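Local coordinates for protein dihydropteridine reductase (Dictyostelium discoideum, PDB 3ORF) that reduces quinonoid dihydropteridines to tetrahydropteridines with NADH or NADPH, working as a homodimeric short-chain dehydrogenase/reductase, at residues A[39-44]-A[215-220]; A[191-196]-A[211-216]; A[207-212]-A[241-246]. All blocks are in the same frame, centred on the assembly; numbering follows the deposited sequence.

Interactions 1 and 2 both use helix 213-225, and interaction 3 joins the loop leading into that helix to the last hairpin of the sheet. Interaction 1 is the most buried: two helices pack through phenyl rings, an alanine and a leucine, with no polar bond between the two helix segments. Interaction 2, partly buried, lies beside the nicotinamide end of NAD and mixes a backbone bridge and a bridging water with a small leucine-valine cluster. Interaction 3 lies farthest from the centre of the chain; it has a threonine core and an acidic and basic rim. Interactions 2 and 3 share Thr-211 and Pro-212, while Glu-215 of the helix reaches the hairpin at Thr-246.

Interaction 1: A[39-44]-A[215-220]; sequences VKFFKS and EVAEKL
Phe-41 meets Ala-217 with its CB, 3.5 Å from the CB of Ala-217. Because CG of Phe-41 stands anti to the backbone N (chi1 -170°), the ring reaches across and lays one face over the backbone at Ala-217 C and Glu-218 CA. Its CZ also comes to 4.1 Å from CB of Glu-218, whose extended chain then leads the carboxylate away. Phe-42 arrives differently, edge first: its CZ lies 3.8 Å from the carbonyl carbon of Leu-220, while its CE1 touches CB of that leucine. The single methyl of Ala-217 suits the spot, letting the axes of the two segments approach to 9.3 Å, crossing at -49°. The contact joins helix 33-44, which follows the glycine-rich turn of the Rossmann fold, to helix 213-225. Farther out, Trp-47 and Phe-221 meet Phe-42 edge-to-face, Ile-25 of strand 24-28 lies against it, and Val-38 touches Leu-220. With an alanine in place of Phe-41, the turn at Ala-217 and Glu-218 would probably lose its cover and a gap would open between the helices. The pairing therefore depends on shape and buried apolar surface rather than directed bonds.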
loop_
_atom_site.group_PDB
_atom_site.type_symbol
_atom_site.label_atom_id
_atom_site.label_comp_id
_atom_site.label_asym_id
_atom_site.label_seq_id
_atom_site.Cartn_x
_atom_site.Cartn_y
_atom_site.Cartn_z
ATOM N N VAL A 39 -7.838 -25.434 -2.183
ATOM C CA VAL A 39 -8.524 -26.067 -3.336
ATOM C C VAL A 39 -8.839 -27.521 -2.942
ATOM O O VAL A 39 -9.990 -27.989 -3.075
ATOM C CB VAL A 39 -7.664 -26.016 -4.615
ATOM C CG1 VAL A 39 -8.211 -27.000 -5.681
ATOM C CG2 VAL A 39 -7.610 -24.580 -5.151
ATOM N N LYS A 40 -7.828 -28.183 -2.380
ATOM C CA LYS A 40 -7.930 -29.585 -2.010
ATOM C C LYS A 40 -9.093 -29.777 -1.025
ATOM O O LYS A 40 -9.925 -30.672 -1.214
ATOM C CB LYS A 40 -6.619 -30.083 -1.390
ATOM C CG LYS A 40 -6.293 -31.533 -1.582
ATOM C CD LYS A 40 -5.869 -32.200 -0.256
ATOM C CE LYS A 40 -4.359 -32.376 -0.098
ATOM N NZ LYS A 40 -3.980 -33.629 0.730
ATOM N N PHE A 41 -9.140 -28.948 0.023
ATOM C CA PHE A 41 -10.166 -29.088 1.032
ATOM C C PHE A 41 -11.561 -28.777 0.452
ATOM O O PHE A 41 -12.547 -29.485 0.741
ATOM C CB PHE A 41 -9.883 -28.157 2.239
ATOM C CG PHE A 41 -10.763 -28.428 3.416
ATOM C CD1 PHE A 41 -10.328 -29.261 4.456
ATOM C CD2 PHE A 41 -12.071 -27.891 3.469
ATOM C CE1 PHE A 41 -11.216 -29.539 5.590
ATOM C CE2 PHE A 41 -12.931 -28.151 4.575
ATOM C CZ PHE A 41 -12.499 -28.985 5.630
ATOM N N PHE A 42 -11.679 -27.729 -0.346
ATOM C CA PHE A 42 -13.020 -27.479 -0.901
ATOM C C PHE A 42 -13.501 -28.595 -1.798
ATOM O O PHE A 42 -14.649 -29.013 -1.691
ATOM C CB PHE A 42 -13.163 -26.115 -1.552
ATOM C CG PHE A 42 -13.476 -25.007 -0.539
ATOM C CD1 PHE A 42 -12.535 -24.666 0.473
ATOM C CD2 PHE A 42 -14.672 -24.316 -0.599
ATOM C CE1 PHE A 42 -12.786 -23.659 1.402
ATOM C CE2 PHE A 42 -14.951 -23.261 0.339
ATOM C CZ PHE A 42 -14.016 -22.961 1.371
ATOM N N LYS A 43 -12.588 -29.086 -2.632
ATOM C CA LYS A 43 -12.839 -30.198 -3.552
ATOM C C LYS A 43 -13.335 -31.428 -2.759
ATOM O O LYS A 43 -14.336 -32.017 -3.132
ATOM C CB LYS A 43 -11.609 -30.463 -4.416
ATOM C CG LYS A 43 -11.826 -31.466 -5.560
ATOM C CD LYS A 43 -10.546 -31.640 -6.346
ATOM C CE LYS A 43 -10.593 -32.857 -7.292
ATOM N NZ LYS A 43 -9.492 -32.871 -8.318
ATOM N N SER A 44 -12.739 -31.718 -1.595
ATOM C CA SER A 44 -13.243 -32.809 -0.734
ATOM C C SER A 44 -14.669 -32.639 -0.186
ATOM O O SER A 44 -15.318 -33.600 0.175
ATOM C CB SER A 44 -12.250 -33.114 0.394
ATOM O OG SER A 44 -12.505 -32.350 1.546
ATOM N N GLU A 215 -6.303 -26.036 8.637
ATOM C CA GLU A 215 -7.200 -25.318 9.566
ATOM C C GLU A 215 -7.602 -24.016 8.942
ATOM O O GLU A 215 -8.692 -23.555 9.135
ATOM C CB GLU A 215 -6.611 -25.067 10.959
ATOM C CG GLU A 215 -6.177 -26.304 11.650
ATOM C CD GLU A 215 -5.924 -26.112 13.163
ATOM O OE1 GLU A 215 -6.391 -25.122 13.746
ATOM O OE2 GLU A 215 -5.291 -26.986 13.780
ATOM N N VAL A 216 -6.720 -23.400 8.187
ATOM C CA VAL A 216 -7.200 -22.245 7.447
ATOM C C VAL A 216 -8.362 -22.582 6.476
ATOM O O VAL A 216 -9.411 -21.938 6.465
ATOM C CB VAL A 216 -5.992 -21.512 6.775
ATOM C CG1 VAL A 216 -6.528 -20.286 6.042
ATOM C CG2 VAL A 216 -5.007 -21.167 7.902
ATOM N N ALA A 217 -8.173 -23.618 5.669
ATOM C CA ALA A 217 -9.239 -24.135 4.797
ATOM C C ALA A 217 -10.550 -24.418 5.502
ATOM O O ALA A 217 -11.625 -24.050 4.991
ATOM C CB ALA A 217 -8.790 -25.402 4.055
ATOM N N GLU A 218 -10.473 -25.101 6.641
ATOM C CA GLU A 218 -11.675 -25.431 7.429
ATOM C C GLU A 218 -12.415 -24.177 7.923
ATOM O O GLU A 218 -13.668 -24.083 7.808
ATOM C CB GLU A 218 -11.246 -26.375 8.571
ATOM C CG GLU A 218 -12.230 -26.681 9.721
ATOM C CD GLU A 218 -11.774 -27.942 10.545
ATOM O OE1 GLU A 218 -10.673 -28.520 10.214
ATOM O OE2 GLU A 218 -12.516 -28.355 11.499
ATOM N N LYS A 219 -11.677 -23.189 8.439
ATOM C CA LYS A 219 -12.327 -21.917 8.827
ATOM C C LYS A 219 -13.005 -21.256 7.619
ATOM O O LYS A 219 -14.184 -20.837 7.682
ATOM C CB LYS A 219 -11.322 -20.973 9.466
ATOM C CG LYS A 219 -11.893 -19.624 9.963
ATOM C CD LYS A 219 -13.117 -19.792 10.911
ATOM C CE LYS A 219 -12.699 -20.304 12.273
ATOM N NZ LYS A 219 -13.686 -19.832 13.350
ATOM N N LEU A 220 -12.318 -21.230 6.486
ATOM C CA LEU A 220 -12.927 -20.656 5.250
ATOM C C LEU A 220 -14.205 -21.357 4.827
ATOM O O LEU A 220 -15.183 -20.719 4.321
ATOM C CB LEU A 220 -11.925 -20.645 4.066
ATOM C CG LEU A 220 -10.690 -19.684 4.259
ATOM C CD1 LEU A 220 -9.648 -19.879 3.190
ATOM C CD2 LEU A 220 -11.073 -18.228 4.296
#

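Interaction 2: A[191-196]-A[211-216]; sequences VTLDTP and TPLSEV. With NAD (nicotinamide-adenine-dinucleotide), chain E.
Leu-193 and Thr-211 form a single beta bridge in the cofactor-binding loop that follows strand 184-190 of the Rossmann fold, tying this loop to the approach of helix 213-225. Thr-211 supplies both bonds, in the pattern of a parallel bridge. Its N donates to Thr-192 O at 2.8 Å, nearly straight (168°) and in the carbonyl plane; its own O accepts from Asp-194 N at 2.9 Å, the donor standing 31° out of the plane of the Thr-211 carbonyl. A water beside the bridge spans Asp-194 O and Leu-213 N, an amide of the first helical turn. CG of Leu-193, anti to the carbonyl carbon (chi1 -68°), carries the branch point toward helix 213-225, and the two methyls diverge from it to different partners. CD1 packs on CD2 of Leu-213 at 3.8 Å, and CD2 on CG2 of Val-216 at the same distance, each pair of side chains crossing at about a right angle. CG of Leu-213 also lies 3.4 Å from Asp-194 O. Thr-195 is wedged between helix and cofactor: its CG2 is 3.8 Å from CD2 of Leu-213 and 3.2 Å from O1N of NAD, while its hydroxyl N-caps the next helix at Asn-198 N. The Asp-194 carboxylate turns to a salt bridge with Arg-199. Since Val-191 O and Leu-193 N lie beside the nicotinamide carboxamide, the backbone bonds and branched apolar side chains that fix this loop are likely to set the wall of the nicotinamide site as well.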
loop_
_atom_site.group_PDB
_atom_site.type_symbol
_atom_site.label_atom_id
_atom_site.label_comp_id
_atom_site.label_asym_id
_atom_site.label_seq_id
_atom_site.Cartn_x
_atom_site.Cartn_y
_atom_site.Cartn_z
ATOM N N VAL A 191 -0.380 -15.119 12.235
ATOM C CA VAL A 191 0.895 -14.931 12.931
ATOM C C VAL A 191 1.960 -15.819 12.221
ATOM O O VAL A 191 2.921 -15.309 11.652
ATOM C CB VAL A 191 0.716 -15.222 14.423
ATOM C CG1 VAL A 191 2.057 -15.079 15.212
ATOM C CG2 VAL A 191 -0.311 -14.226 14.952
ATOM N N THR A 192 1.711 -17.126 12.152
ATOM C CA THR A 192 2.581 -18.028 11.395
ATOM C C THR A 192 1.838 -19.259 10.919
ATOM O O THR A 192 1.355 -20.097 11.734
ATOM C CB THR A 192 3.793 -18.572 12.256
ATOM O OG1 THR A 192 4.248 -17.560 13.159
ATOM C CG2 THR A 192 4.939 -19.020 11.329
ATOM N N LEU A 193 1.726 -19.325 9.608
ATOM C CA LEU A 193 1.315 -20.516 8.846
ATOM C C LEU A 193 2.434 -21.558 8.725
ATOM O O LEU A 193 3.634 -21.238 8.669
ATOM C CB LEU A 193 0.958 -20.130 7.377
ATOM C CG LEU A 193 -0.274 -19.292 7.145
ATOM C CD1 LEU A 193 -0.685 -19.339 5.654
ATOM C CD2 LEU A 193 -1.409 -19.910 8.035
ATOM N N ASP A 194 2.029 -22.804 8.613
ATOM C CA ASP A 194 2.980 -23.880 8.382
ATOM C C ASP A 194 3.055 -24.101 6.884
ATOM O O ASP A 194 2.235 -24.834 6.322
ATOM C CB ASP A 194 2.558 -25.171 9.071
ATOM C CG ASP A 194 3.642 -26.254 9.013
ATOM O OD1 ASP A 194 4.632 -26.106 8.284
ATOM O OD2 ASP A 194 3.498 -27.297 9.643
ATOM N N THR A 195 4.016 -23.429 6.269
ATOM C CA THR A 195 4.217 -23.385 4.815
ATOM C C THR A 195 5.716 -23.664 4.573
ATOM O O THR A 195 6.542 -23.392 5.441
ATOM C CB THR A 195 4.013 -21.949 4.254
ATOM O OG1 THR A 195 4.912 -21.053 4.939
ATOM C CG2 THR A 195 2.533 -21.413 4.443
ATOM N N PRO A 196 6.076 -24.184 3.380
ATOM C CA PRO A 196 7.527 -24.336 3.010
ATOM C C PRO A 196 8.308 -22.981 3.209
ATOM O O PRO A 196 9.446 -22.976 3.632
ATOM C CB PRO A 196 7.487 -24.708 1.507
ATOM C CG PRO A 196 6.087 -25.321 1.262
ATOM C CD PRO A 196 5.152 -24.620 2.297
ATOM N N THR A 211 0.125 -22.549 12.353
ATOM C CA THR A 211 -1.185 -23.004 11.959
ATOM C C THR A 211 -1.105 -23.961 10.747
ATOM O O THR A 211 -0.550 -23.631 9.737
ATOM C CB THR A 211 -2.143 -21.838 11.632
ATOM O OG1 THR A 211 -2.030 -20.803 12.632
ATOM C CG2 THR A 211 -3.585 -22.349 11.604
ATOM N N PRO A 212 -1.671 -25.169 10.873
ATOM C CA PRO A 212 -1.783 -26.056 9.703
ATOM C C PRO A 212 -2.685 -25.445 8.627
ATOM O O PRO A 212 -3.742 -24.903 8.957
ATOM C CB PRO A 212 -2.445 -27.307 10.281
ATOM C CG PRO A 212 -2.007 -27.275 11.777
ATOM C CD PRO A 212 -2.211 -25.800 12.083
ATOM N N LEU A 213 -2.274 -25.547 7.362
ATOM C CA LEU A 213 -3.012 -24.914 6.277
ATOM C C LEU A 213 -4.480 -25.447 6.230
ATOM O O LEU A 213 -5.429 -24.692 5.916
ATOM C CB LEU A 213 -2.255 -25.155 4.964
ATOM C CG LEU A 213 -0.848 -24.557 4.939
ATOM C CD1 LEU A 213 -0.161 -24.987 3.676
ATOM C CD2 LEU A 213 -0.870 -23.083 5.009
ATOM N N SER A 214 -4.672 -26.726 6.622
ATOM C CA SER A 214 -5.982 -27.348 6.571
ATOM C C SER A 214 -6.856 -26.673 7.596
ATOM O O SER A 214 -8.038 -26.696 7.437
ATOM C CB SER A 214 -5.910 -28.878 6.833
ATOM O OG SER A 214 -5.575 -29.150 8.190
ATOM N N GLU A 215 -6.303 -26.036 8.637
ATOM C CA GLU A 215 -7.200 -25.318 9.566
ATOM C C GLU A 215 -7.602 -24.016 8.942
ATOM O O GLU A 215 -8.692 -23.555 9.135
ATOM C CB GLU A 215 -6.611 -25.067 10.959
ATOM C CG GLU A 215 -6.177 -26.304 11.650
ATOM C CD GLU A 215 -5.924 -26.112 13.163
ATOM O OE1 GLU A 215 -6.391 -25.122 13.746
ATOM O OE2 GLU A 215 -5.291 -26.986 13.780
ATOM N N VAL A 216 -6.720 -23.400 8.187
ATOM C CA VAL A 216 -7.200 -22.245 7.447
ATOM C C VAL A 216 -8.362 -22.582 6.476
ATOM O O VAL A 216 -9.411 -21.938 6.465
ATOM C CB VAL A 216 -5.992 -21.512 6.775
ATOM C CG1 VAL A 216 -6.528 -20.286 6.042
ATOM C CG2 VAL A 216 -5.007 -21.167 7.902
HETATM P PA NAD E . 3.493 -19.486 -1.771
HETATM O O1A NAD E . 4.693 -18.753 -2.251
HETATM O O2A NAD E . 3.462 -20.975 -1.752
HETATM O O5B NAD E . 2.282 -19.110 -2.815
HETATM C C5B NAD E . 1.897 -17.865 -3.273
HETATM C C4B NAD E . 1.254 -18.103 -4.651
HETATM O O4B NAD E . 0.885 -16.786 -5.154
HETATM C C3B NAD E . 2.328 -18.635 -5.637
HETATM O O3B NAD E . 1.733 -19.605 -6.468
HETATM C C2B NAD E . 2.598 -17.472 -6.570
HETATM O O2B NAD E . 2.866 -17.924 -7.908
HETATM C C1B NAD E . 1.235 -16.751 -6.535
HETATM N N9A NAD E . 1.286 -15.294 -6.842
HETATM C C8A NAD E . 2.262 -14.445 -6.427
HETATM N N7A NAD E . 1.918 -13.219 -6.852
HETATM C C5A NAD E . 0.752 -13.288 -7.567
HETATM C C6A NAD E . -0.078 -12.350 -8.254
HETATM N N6A NAD E . 0.278 -11.047 -8.377
HETATM N N1A NAD E . -1.229 -12.778 -8.848
HETATM C C2A NAD E . -1.559 -14.063 -8.805
HETATM N N3A NAD E . -0.791 -14.967 -8.160
HETATM C C4A NAD E . 0.370 -14.624 -7.561
HETATM O O3 NAD E . 3.142 -18.823 -0.386
HETATM P PN NAD E . 2.277 -19.343 0.772
HETATM O O1N NAD E . 3.287 -19.845 1.757
HETATM O O2N NAD E . 1.070 -20.149 0.312
HETATM O O5D NAD E . 1.654 -17.998 1.433
HETATM C C5D NAD E . 0.325 -17.539 1.151
HETATM C C4D NAD E . 0.105 -16.135 1.747
HETATM O O4D NAD E . 0.624 -16.092 3.103
HETATM C C3D NAD E . 0.781 -14.962 1.027
HETATM O O3D NAD E . -0.275 -13.963 0.795
HETATM C C2D NAD E . 1.800 -14.419 2.039
HETATM O O2D NAD E . 1.924 -13.010 1.790
HETATM C C1D NAD E . 0.963 -14.685 3.310
HETATM N N1N NAD E . 1.272 -14.452 4.794
HETATM C C2N NAD E . 2.046 -15.360 5.645
HETATM C C3N NAD E . 2.220 -14.996 7.026
HETATM C C7N NAD E . 3.000 -15.859 8.056
HETATM O O7N NAD E . 3.797 -15.311 8.842
HETATM N N7N NAD E . 2.674 -17.169 8.053
HETATM C C4N NAD E . 1.632 -13.814 7.537
HETATM C C5N NAD E . 0.868 -12.977 6.713
HETATM C C6N NAD E . 0.698 -13.294 5.375
HETATM O O HOH W 1 -1.095 -18.466 12.539
HETATM O O HOH W 2 0.235 -27.322 7.037
#

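Interaction 3: A[207-212]-A[241-246]; sequences FDDWTP and TKSKVT
Thr-211 and Thr-241 touch hydroxyl to hydroxyl, OG1 to OG1 at 2.8 Å, and either could be the donor. This is the close-packed part. With OG1 of Thr-241 at chi1 -62°, its CG2 methyl falls on the far side from the backbone N and fills the bend of the opposing loop, 3.4 Å from Asp-208 O and 3.8 Å from Trp-210 O. Threonine suits the place because one branch bonds while the other packs. The CG2 of Thr-211 lies against the side chain of Thr-246, whose OG1 is bonded to Glu-215 of helix 213-225. A water accepts from Thr-241 N and also meets Asp-209 O.

Strands 236-242 and 245-250 form a beta hairpin closed by a type I' turn from Lys-242 to Val-245. Ser-243 and Lys-244 take positive phi there, and their amides face the loop. Ser-243 N makes an almost straight bond (171°) to OD1 of Asp-209 at 2.9 Å, meeting the carboxylate on its anti side, and Lys-244 N donates to Asp-208 O at 2.9 Å. Asp-209 suits its place because its short chain brings a carboxylate oxygen to the turn amide of Ser-243.

Beyond the turn, toward solvent, the charges meet only loosely. The salt bridge from OD2 of Asp-209 to NZ of Lys-242 is long, 4.0 Å, with the lysine chain bent twice to get there. Lys-244 runs past Asp-208 at an angle, its NZ staying 5.0 Å from OD1 of that aspartate.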
loop_
_atom_site.group_PDB
_atom_site.type_symbol
_atom_site.label_atom_id
_atom_site.label_comp_id
_atom_site.label_asym_id
_atom_site.label_seq_id
_atom_site.Cartn_x
_atom_site.Cartn_y
_atom_site.Cartn_z
ATOM N N PHE A 207 7.249 -26.102 15.565
ATOM C CA PHE A 207 6.229 -26.179 14.467
ATOM C C PHE A 207 4.805 -26.335 14.982
ATOM O O PHE A 207 3.853 -26.035 14.258
ATOM C CB PHE A 207 6.536 -27.309 13.492
ATOM C CG PHE A 207 7.857 -27.148 12.803
ATOM C CD1 PHE A 207 8.211 -25.918 12.231
ATOM C CD2 PHE A 207 8.779 -28.209 12.753
ATOM C CE1 PHE A 207 9.515 -25.696 11.607
ATOM C CE2 PHE A 207 10.094 -28.012 12.122
ATOM C CZ PHE A 207 10.432 -26.727 11.533
ATOM N N ASP A 208 4.667 -26.732 16.253
ATOM C CA ASP A 208 3.355 -26.927 16.868
ATOM C C ASP A 208 2.723 -25.556 17.179
ATOM O O ASP A 208 1.536 -25.472 17.436
ATOM C CB ASP A 208 3.500 -27.779 18.147
ATOM C CG ASP A 208 3.633 -29.337 17.861
ATOM O OD1 ASP A 208 3.558 -29.805 16.677
ATOM O OD2 ASP A 208 3.798 -30.112 18.849
ATOM N N ASP A 209 3.513 -24.487 17.153
ATOM C CA ASP A 209 2.993 -23.127 17.274
ATOM C C ASP A 209 2.706 -22.529 15.888
ATOM O O ASP A 209 2.641 -21.284 15.737
ATOM C CB ASP A 209 3.999 -22.195 17.957
ATOM C CG ASP A 209 4.186 -22.461 19.478
ATOM O OD1 ASP A 209 3.503 -23.325 20.096
ATOM O OD2 ASP A 209 5.088 -21.765 20.036
ATOM N N TRP A 210 2.584 -23.386 14.861
ATOM C CA TRP A 210 2.289 -22.894 13.485
ATOM C C TRP A 210 0.913 -23.405 13.042
ATOM O O TRP A 210 0.575 -24.587 13.314
ATOM C CB TRP A 210 3.354 -23.425 12.533
ATOM C CG TRP A 210 4.699 -22.779 12.753
ATOM C CD1 TRP A 210 5.067 -21.958 13.795
ATOM C CD2 TRP A 210 5.831 -22.878 11.905
ATOM N NE1 TRP A 210 6.350 -21.515 13.609
ATOM C CE2 TRP A 210 6.838 -22.053 12.449
ATOM C CE3 TRP A 210 6.080 -23.545 10.701
ATOM C CZ2 TRP A 210 8.079 -21.911 11.856
ATOM C CZ3 TRP A 210 7.322 -23.409 10.121
ATOM C CH2 TRP A 210 8.297 -22.583 10.691
ATOM N N THR A 211 0.125 -22.549 12.353
ATOM C CA THR A 211 -1.185 -23.004 11.959
ATOM C C THR A 211 -1.105 -23.961 10.747
ATOM O O THR A 211 -0.550 -23.631 9.737
ATOM C CB THR A 211 -2.143 -21.838 11.632
ATOM O OG1 THR A 211 -2.030 -20.803 12.632
ATOM C CG2 THR A 211 -3.585 -22.349 11.604
ATOM N N PRO A 212 -1.671 -25.169 10.873
ATOM C CA PRO A 212 -1.783 -26.056 9.703
ATOM C C PRO A 212 -2.685 -25.445 8.627
ATOM O O PRO A 212 -3.742 -24.903 8.957
ATOM C CB PRO A 212 -2.445 -27.307 10.281
ATOM C CG PRO A 212 -2.007 -27.275 11.777
ATOM C CD PRO A 212 -2.211 -25.800 12.083
ATOM N N THR A 241 -1.564 -20.054 16.540
ATOM C CA THR A 241 -1.609 -21.368 17.100
ATOM C C THR A 241 -0.529 -21.409 18.247
ATOM O O THR A 241 0.588 -20.842 18.100
ATOM C CB THR A 241 -1.299 -22.391 15.983
ATOM O OG1 THR A 241 -2.303 -22.311 14.971
ATOM C CG2 THR A 241 -1.280 -23.823 16.535
ATOM N N LYS A 242 -0.867 -22.041 19.353
ATOM C CA LYS A 242 0.069 -22.204 20.511
ATOM C C LYS A 242 -0.143 -23.632 20.922
ATOM O O LYS A 242 -1.262 -23.996 21.252
ATOM C CB LYS A 242 -0.297 -21.273 21.671
ATOM C CG LYS A 242 -0.366 -19.794 21.328
ATOM C CD LYS A 242 0.827 -18.893 21.802
ATOM C CE LYS A 242 2.206 -19.264 21.190
ATOM N NZ LYS A 242 3.418 -18.772 22.013
ATOM N N SER A 243 0.898 -24.462 20.789
ATOM C CA SER A 243 0.870 -25.905 21.096
ATOM C C SER A 243 -0.317 -26.675 20.472
ATOM O O SER A 243 -0.978 -27.484 21.165
ATOM C CB SER A 243 1.011 -26.161 22.625
ATOM O OG SER A 243 2.078 -25.356 23.168
ATOM N N LYS A 244 -0.527 -26.447 19.158
ATOM C CA LYS A 244 -1.656 -27.002 18.397
ATOM C C LYS A 244 -3.088 -26.463 18.692
ATOM O O LYS A 244 -4.045 -27.073 18.241
ATOM C CB LYS A 244 -1.697 -28.545 18.474
ATOM C CG LYS A 244 -0.468 -29.287 17.913
ATOM C CD LYS A 244 -0.704 -30.834 17.950
ATOM C CE LYS A 244 -0.092 -31.493 16.692
ATOM N NZ LYS A 244 -0.239 -32.992 16.547
ATOM N N VAL A 245 -3.272 -25.405 19.483
ATOM C CA VAL A 245 -4.634 -24.866 19.773
ATOM C C VAL A 245 -4.675 -23.582 18.972
ATOM O O VAL A 245 -3.859 -22.702 19.195
ATOM C CB VAL A 245 -4.851 -24.451 21.289
ATOM C CG1 VAL A 245 -6.330 -24.056 21.569
ATOM C CG2 VAL A 245 -4.431 -25.560 22.242
ATOM N N THR A 246 -5.582 -23.448 18.035
ATOM C CA THR A 246 -5.593 -22.234 17.196
ATOM C C THR A 246 -6.655 -21.252 17.687
ATOM O O THR A 246 -7.782 -21.662 17.943
ATOM C CB THR A 246 -5.875 -22.573 15.708
ATOM O OG1 THR A 246 -4.867 -23.478 15.242
ATOM C CG2 THR A 246 -5.866 -21.274 14.811
HETATM O O HOH W 3 0.700 -19.310 14.733
#